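Local coordinates for protein cytochrome P450 (Novosphingobium aromaticivorans, PDB 3OFT) that belongs to the cytochrome P450 family of haem proteins, largely helical with smaller beta sheets, and holds its protoporphyrin IX iron group inside the fold, at residues I2-I16 against P37-I50. Sequence-based numbering, arbitrary orientation.
Sequences IPAHVPADRVVDFDI and PGLVWSTANGGHWI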
loop_
_atom_site.group_PDB
_atom_site.type_symbol
_atom_site.label_atom_id
_atom_site.label_comp_id
_atom_site.label_asym_id
_atom_site.label_seq_id
_atom_site.Cartn_x
_atom_site.Cartn_y
_atom_site.Cartn_z
ATOM N N ILE A 2 18.405 -26.645 5.387
ATOM C CA ILE A 2 18.319 -26.033 4.066
ATOM C C ILE A 2 17.833 -27.041 3.002
ATOM O O ILE A 2 18.429 -28.106 2.861
ATOM C CB ILE A 2 19.716 -25.452 3.702
ATOM C CG1 ILE A 2 20.196 -24.446 4.771
ATOM C CG2 ILE A 2 19.736 -24.853 2.317
ATOM C CD1 ILE A 2 19.093 -23.546 5.359
ATOM N N PRO A 3 16.760 -26.716 2.241
ATOM C CA PRO A 3 16.344 -27.726 1.251
ATOM C C PRO A 3 17.444 -27.968 0.214
ATOM O O PRO A 3 18.259 -27.074 -0.042
ATOM C CB PRO A 3 15.115 -27.092 0.588
ATOM C CG PRO A 3 14.597 -26.113 1.599
ATOM C CD PRO A 3 15.832 -25.575 2.284
ATOM N N ALA A 4 17.461 -29.158 -0.385
ATOM C CA ALA A 4 18.506 -29.489 -1.362
ATOM C C ALA A 4 18.669 -28.511 -2.540
ATOM O O ALA A 4 19.790 -28.325 -3.038
ATOM C CB ALA A 4 18.326 -30.944 -1.877
ATOM N N HIS A 5 17.582 -27.895 -3.018
ATOM C CA HIS A 5 17.681 -27.057 -4.217
ATOM C C HIS A 5 18.156 -25.627 -3.864
ATOM O O HIS A 5 18.203 -24.774 -4.707
ATOM C CB HIS A 5 16.314 -26.998 -4.948
ATOM C CG HIS A 5 15.202 -26.521 -4.072
ATOM N ND1 HIS A 5 14.460 -25.385 -4.343
ATOM C CD2 HIS A 5 14.746 -26.995 -2.893
ATOM C CE1 HIS A 5 13.565 -25.209 -3.384
ATOM N NE2 HIS A 5 13.736 -26.157 -2.480
ATOM N N VAL A 6 18.441 -25.363 -2.591
ATOM C CA VAL A 6 18.910 -24.056 -2.161
ATOM C C VAL A 6 20.421 -24.120 -1.952
ATOM O O VAL A 6 20.885 -24.760 -0.999
ATOM C CB VAL A 6 18.249 -23.646 -0.846
ATOM C CG1 VAL A 6 18.869 -22.347 -0.294
ATOM C CG2 VAL A 6 16.703 -23.527 -1.033
ATOM N N PRO A 7 21.194 -23.439 -2.821
ATOM C CA PRO A 7 22.650 -23.425 -2.615
ATOM C C PRO A 7 23.005 -22.765 -1.308
ATOM O O PRO A 7 22.350 -21.780 -0.905
ATOM C CB PRO A 7 23.172 -22.610 -3.790
ATOM C CG PRO A 7 22.092 -22.631 -4.807
ATOM C CD PRO A 7 20.799 -22.717 -4.042
ATOM N N ALA A 8 24.010 -23.313 -0.623
ATOM C CA ALA A 8 24.430 -22.774 0.660
ATOM C C ALA A 8 24.699 -21.273 0.603
ATOM O O ALA A 8 24.395 -20.559 1.562
ATOM C CB ALA A 8 25.691 -23.500 1.188
ATOM N N ASP A 9 25.293 -20.817 -0.496
ATOM C CA ASP A 9 25.684 -19.412 -0.618
ATOM C C ASP A 9 24.491 -18.438 -0.773
ATOM O O ASP A 9 24.672 -17.229 -0.656
ATOM C CB ASP A 9 26.714 -19.215 -1.740
ATOM C CG ASP A 9 26.145 -19.444 -3.145
ATOM O OD1 ASP A 9 26.807 -19.000 -4.110
ATOM O OD2 ASP A 9 25.076 -20.082 -3.318
ATOM N N ARG A 10 23.294 -18.984 -1.018
ATOM C CA ARG A 10 22.042 -18.195 -1.067
ATOM C C ARG A 10 21.303 -18.088 0.282
ATOM O O ARG A 10 20.250 -17.446 0.347
ATOM C CB ARG A 10 21.068 -18.795 -2.105
ATOM C CG ARG A 10 21.592 -18.974 -3.539
ATOM C CD ARG A 10 22.026 -17.669 -4.159
ATOM N NE ARG A 10 22.416 -17.785 -5.574
ATOM C CZ ARG A 10 21.748 -17.283 -6.618
ATOM N NH1 ARG A 10 20.592 -16.642 -6.459
ATOM N NH2 ARG A 10 22.246 -17.430 -7.848
ATOM N N VAL A 11 21.811 -18.702 1.351
ATOM C CA VAL A 11 21.083 -18.737 2.636
ATOM C C VAL A 11 21.299 -17.451 3.420
ATOM O O VAL A 11 22.432 -17.002 3.552
ATOM C CB VAL A 11 21.478 -19.950 3.521
ATOM C CG1 VAL A 11 20.794 -19.877 4.893
ATOM C CG2 VAL A 11 21.152 -21.266 2.821
ATOM N N VAL A 12 20.211 -16.850 3.904
ATOM C CA VAL A 12 20.260 -15.703 4.824
ATOM C C VAL A 12 19.302 -15.968 5.976
ATOM O O VAL A 12 18.472 -16.846 5.892
ATOM C CB VAL A 12 19.879 -14.355 4.153
ATOM C CG1 VAL A 12 20.817 -14.005 3.013
ATOM C CG2 VAL A 12 18.411 -14.369 3.667
ATOM N N ASP A 13 19.386 -15.192 7.045
ATOM C CA ASP A 13 18.382 -15.327 8.084
ATOM C C ASP A 13 17.467 -14.088 8.187
ATOM O O ASP A 13 16.669 -13.954 9.135
ATOM C CB ASP A 13 19.069 -15.642 9.407
ATOM C CG ASP A 13 19.907 -14.492 9.903
ATOM O OD1 ASP A 13 20.344 -14.530 11.082
ATOM O OD2 ASP A 13 20.148 -13.551 9.115
ATOM N N PHE A 14 17.576 -13.198 7.211
ATOM C CA PHE A 14 16.700 -12.013 7.072
ATOM C C PHE A 14 15.233 -12.229 7.469
ATOM O O PHE A 14 14.540 -13.029 6.838
ATOM C CB PHE A 14 16.770 -11.518 5.622
ATOM C CG PHE A 14 16.353 -10.081 5.432
ATOM C CD1 PHE A 14 17.304 -9.045 5.495
ATOM C CD2 PHE A 14 15.027 -9.761 5.141
ATOM C CE1 PHE A 14 16.935 -7.728 5.281
ATOM C CE2 PHE A 14 14.635 -8.423 4.962
ATOM C CZ PHE A 14 15.616 -7.408 5.002
ATOM N N ASP A 15 14.767 -11.505 8.501
ATOM C CA ASP A 15 13.381 -11.542 8.960
ATOM C C ASP A 15 12.607 -10.384 8.324
ATOM O O ASP A 15 12.805 -9.231 8.699
ATOM C CB ASP A 15 13.329 -11.400 10.485
ATOM C CG ASP A 15 11.911 -11.340 11.038
ATOM O OD1 ASP A 15 11.832 -11.190 12.278
ATOM O OD2 ASP A 15 10.877 -11.422 10.300
ATOM N N ILE A 16 11.713 -10.693 7.384
ATOM C CA ILE A 16 10.953 -9.643 6.681
ATOM C C ILE A 16 10.058 -8.758 7.565
ATOM O O ILE A 16 9.739 -7.600 7.200
ATOM C CB ILE A 16 10.171 -10.248 5.493
ATOM C CG1 ILE A 16 9.118 -11.235 6.026
ATOM C CG2 ILE A 16 11.197 -10.835 4.501
ATOM C CD1 ILE A 16 8.574 -12.254 5.011
ATOM N N PRO A 37 23.459 -12.090 -3.233
ATOM C CA PRO A 37 22.805 -12.730 -4.368
ATOM C C PRO A 37 21.403 -12.117 -4.662
ATOM O O PRO A 37 20.746 -11.611 -3.747
ATOM C CB PRO A 37 22.688 -14.193 -3.923
ATOM C CG PRO A 37 23.738 -14.367 -2.835
ATOM C CD PRO A 37 23.801 -13.042 -2.159
ATOM N N GLY A 38 20.989 -12.143 -5.921
ATOM C CA GLY A 38 19.728 -11.535 -6.351
ATOM C C GLY A 38 18.489 -12.326 -5.978
ATOM O O GLY A 38 17.367 -11.862 -6.198
ATOM N N LEU A 39 18.692 -13.532 -5.442
ATOM C CA LEU A 39 17.588 -14.391 -4.951
ATOM C C LEU A 39 18.154 -15.213 -3.816
ATOM O O LEU A 39 19.104 -15.987 -4.038
ATOM C CB LEU A 39 17.037 -15.277 -6.081
ATOM C CG LEU A 39 15.761 -16.099 -5.931
ATOM C CD1 LEU A 39 14.595 -15.295 -5.346
ATOM C CD2 LEU A 39 15.349 -16.668 -7.315
ATOM N N VAL A 40 17.655 -14.977 -2.600
ATOM C CA VAL A 40 18.195 -15.590 -1.365
ATOM C C VAL A 40 17.101 -16.421 -0.688
ATOM O O VAL A 40 15.899 -16.211 -0.943
ATOM C CB VAL A 40 18.817 -14.531 -0.367
ATOM C CG1 VAL A 40 20.083 -13.916 -0.951
ATOM C CG2 VAL A 40 17.830 -13.415 0.018
ATOM N N TRP A 41 17.497 -17.392 0.130
ATOM C CA TRP A 41 16.542 -18.212 0.874
ATOM C C TRP A 41 16.690 -17.838 2.313
ATOM O O TRP A 41 17.755 -18.048 2.871
ATOM C CB TRP A 41 16.884 -19.698 0.744
ATOM C CG TRP A 41 16.033 -20.596 1.617
ATOM C CD1 TRP A 41 16.351 -21.090 2.855
ATOM C CD2 TRP A 41 14.737 -21.105 1.296
ATOM N NE1 TRP A 41 15.311 -21.886 3.330
ATOM C CE2 TRP A 41 14.319 -21.916 2.383
ATOM C CE3 TRP A 41 13.897 -20.983 0.175
ATOM C CZ2 TRP A 41 13.097 -22.585 2.392
ATOM C CZ3 TRP A 41 12.675 -21.659 0.185
ATOM C CH2 TRP A 41 12.297 -22.456 1.288
ATOM N N SER A 42 15.641 -17.288 2.935
ATOM C CA SER A 42 15.730 -16.952 4.352
ATOM C C SER A 42 15.239 -18.146 5.138
ATOM O O SER A 42 14.248 -18.767 4.771
ATOM C CB SER A 42 14.900 -15.713 4.721
ATOM O OG SER A 42 14.867 -15.544 6.129
ATOM N N THR A 43 15.950 -18.462 6.224
ATOM C CA THR A 43 15.502 -19.504 7.142
ATOM C C THR A 43 14.424 -19.030 8.128
ATOM O O THR A 43 13.749 -19.869 8.744
ATOM C CB THR A 43 16.673 -20.056 7.942
ATOM O OG1 THR A 43 17.352 -18.963 8.550
ATOM C CG2 THR A 43 17.636 -20.782 7.021
ATOM N N ALA A 44 14.220 -17.706 8.250
ATOM C CA ALA A 44 13.219 -17.184 9.187
ATOM C C ALA A 44 11.836 -17.381 8.584
ATOM O O ALA A 44 11.707 -17.693 7.379
ATOM C CB ALA A 44 13.478 -15.696 9.509
ATOM N N ASN A 45 10.819 -17.241 9.431
ATOM C CA ASN A 45 9.405 -17.292 9.033
ATOM C C ASN A 45 9.057 -18.539 8.217
ATOM O O ASN A 45 8.365 -18.458 7.197
ATOM C CB ASN A 45 9.028 -16.015 8.283
ATOM C CG ASN A 45 9.144 -14.794 9.165
ATOM O OD1 ASN A 45 8.479 -14.694 10.201
ATOM N ND2 ASN A 45 10.048 -13.903 8.815
ATOM N N GLY A 46 9.556 -19.688 8.653
ATOM C CA GLY A 46 9.184 -20.944 7.999
ATOM C C GLY A 46 10.011 -21.335 6.776
ATOM O O GLY A 46 9.837 -22.443 6.245
ATOM N N GLY A 47 10.895 -20.441 6.323
ATOM C CA GLY A 47 11.734 -20.727 5.163
ATOM C C GLY A 47 11.072 -20.308 3.855
ATOM O O GLY A 47 10.013 -20.840 3.473
ATOM N N HIS A 48 11.706 -19.362 3.164
ATOM C CA HIS A 48 11.117 -18.780 1.939
ATOM C C HIS A 48 12.166 -18.010 1.123
ATOM O O HIS A 48 13.149 -17.502 1.686
ATOM C CB HIS A 48 9.915 -17.879 2.305
ATOM C CG HIS A 48 10.296 -16.589 2.961
ATOM N ND1 HIS A 48 10.282 -16.405 4.331
ATOM C CD2 HIS A 48 10.681 -15.410 2.427
ATOM C CE1 HIS A 48 10.653 -15.161 4.608
ATOM N NE2 HIS A 48 10.938 -14.554 3.472
ATOM N N TRP A 49 11.929 -17.876 -0.178
ATOM C CA TRP A 49 12.785 -17.057 -1.000
ATOM C C TRP A 49 12.506 -15.579 -0.806
ATOM O O TRP A 49 11.385 -15.176 -0.460
ATOM C CB TRP A 49 12.623 -17.380 -2.492
ATOM C CG TRP A 49 12.955 -18.814 -2.915
ATOM C CD1 TRP A 49 12.063 -19.844 -3.111
ATOM C CD2 TRP A 49 14.252 -19.340 -3.220
ATOM N NE1 TRP A 49 12.747 -20.977 -3.513
ATOM C CE2 TRP A 49 14.085 -20.694 -3.573
ATOM C CE3 TRP A 49 15.547 -18.799 -3.206
ATOM C CZ2 TRP A 49 15.165 -21.507 -3.972
ATOM C CZ3 TRP A 49 16.630 -19.619 -3.572
ATOM C CH2 TRP A 49 16.424 -20.964 -3.938
ATOM N N ILE A 50 13.533 -14.775 -1.039
ATOM C CA ILE A 50 13.368 -13.321 -1.112
ATOM C C ILE A 50 14.032 -12.829 -2.409
ATOM O O ILE A 50 15.234 -13.114 -2.665
ATOM C CB ILE A 50 14.001 -12.547 0.082
ATOM C CG1 ILE A 50 13.407 -12.954 1.435
ATOM C CG2 ILE A 50 13.865 -11.037 -0.169
ATOM C CD1 ILE A 50 14.217 -12.476 2.707
#
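W41 lies with one face of its indole under V6 and the other against the backbone of G47 and H48. V6 CG2 makes a CH-pi contact, 4.2 Å from the centroid of the W41 five-membered ring, while P3 CD comes in on the same side of the ring plane, offset toward the rim, 3.9 Å from W41 NE1. With V6 CG1 anti to the backbone N (chi1 173°), that branch meets W41 CB, and CG2 also reaches the six-membered ring of W49, whose edge H5 ND1 approaches.

Between the strands the pairing is parallel: W41 N bonds to R10 O, V12 N to W41 O and T43 N to V12 O. R10, bent at chi2 (-60°), slides its CD past P37 CB, and NH1 gives L39 O an in-plane bond of 2.9 Å on a carbonyl lone pair; NH1 also forms a salt bridge with D294. On the V12 side of the sheet, V12 CG2 packs on V40 CG2. Farther along, S42 OG donates to F14 O at 2.6 Å and accepts from A44 N in an ST turn. N45 ND2 meets D15 OD2 at 3.0 Å from above the carboxylate plane; the same oxygen takes F17 N.

Strand 11-12 is an edge strand of the mixed sheet and runs through helix 26-31 into strand 39-42, its parallel neighbour, a beta-alpha-beta unit. W30 of that helix touches F14, I16 and I50, while strand 296-298 packs against L39 and W49, and strand 303-307 pairs with W49.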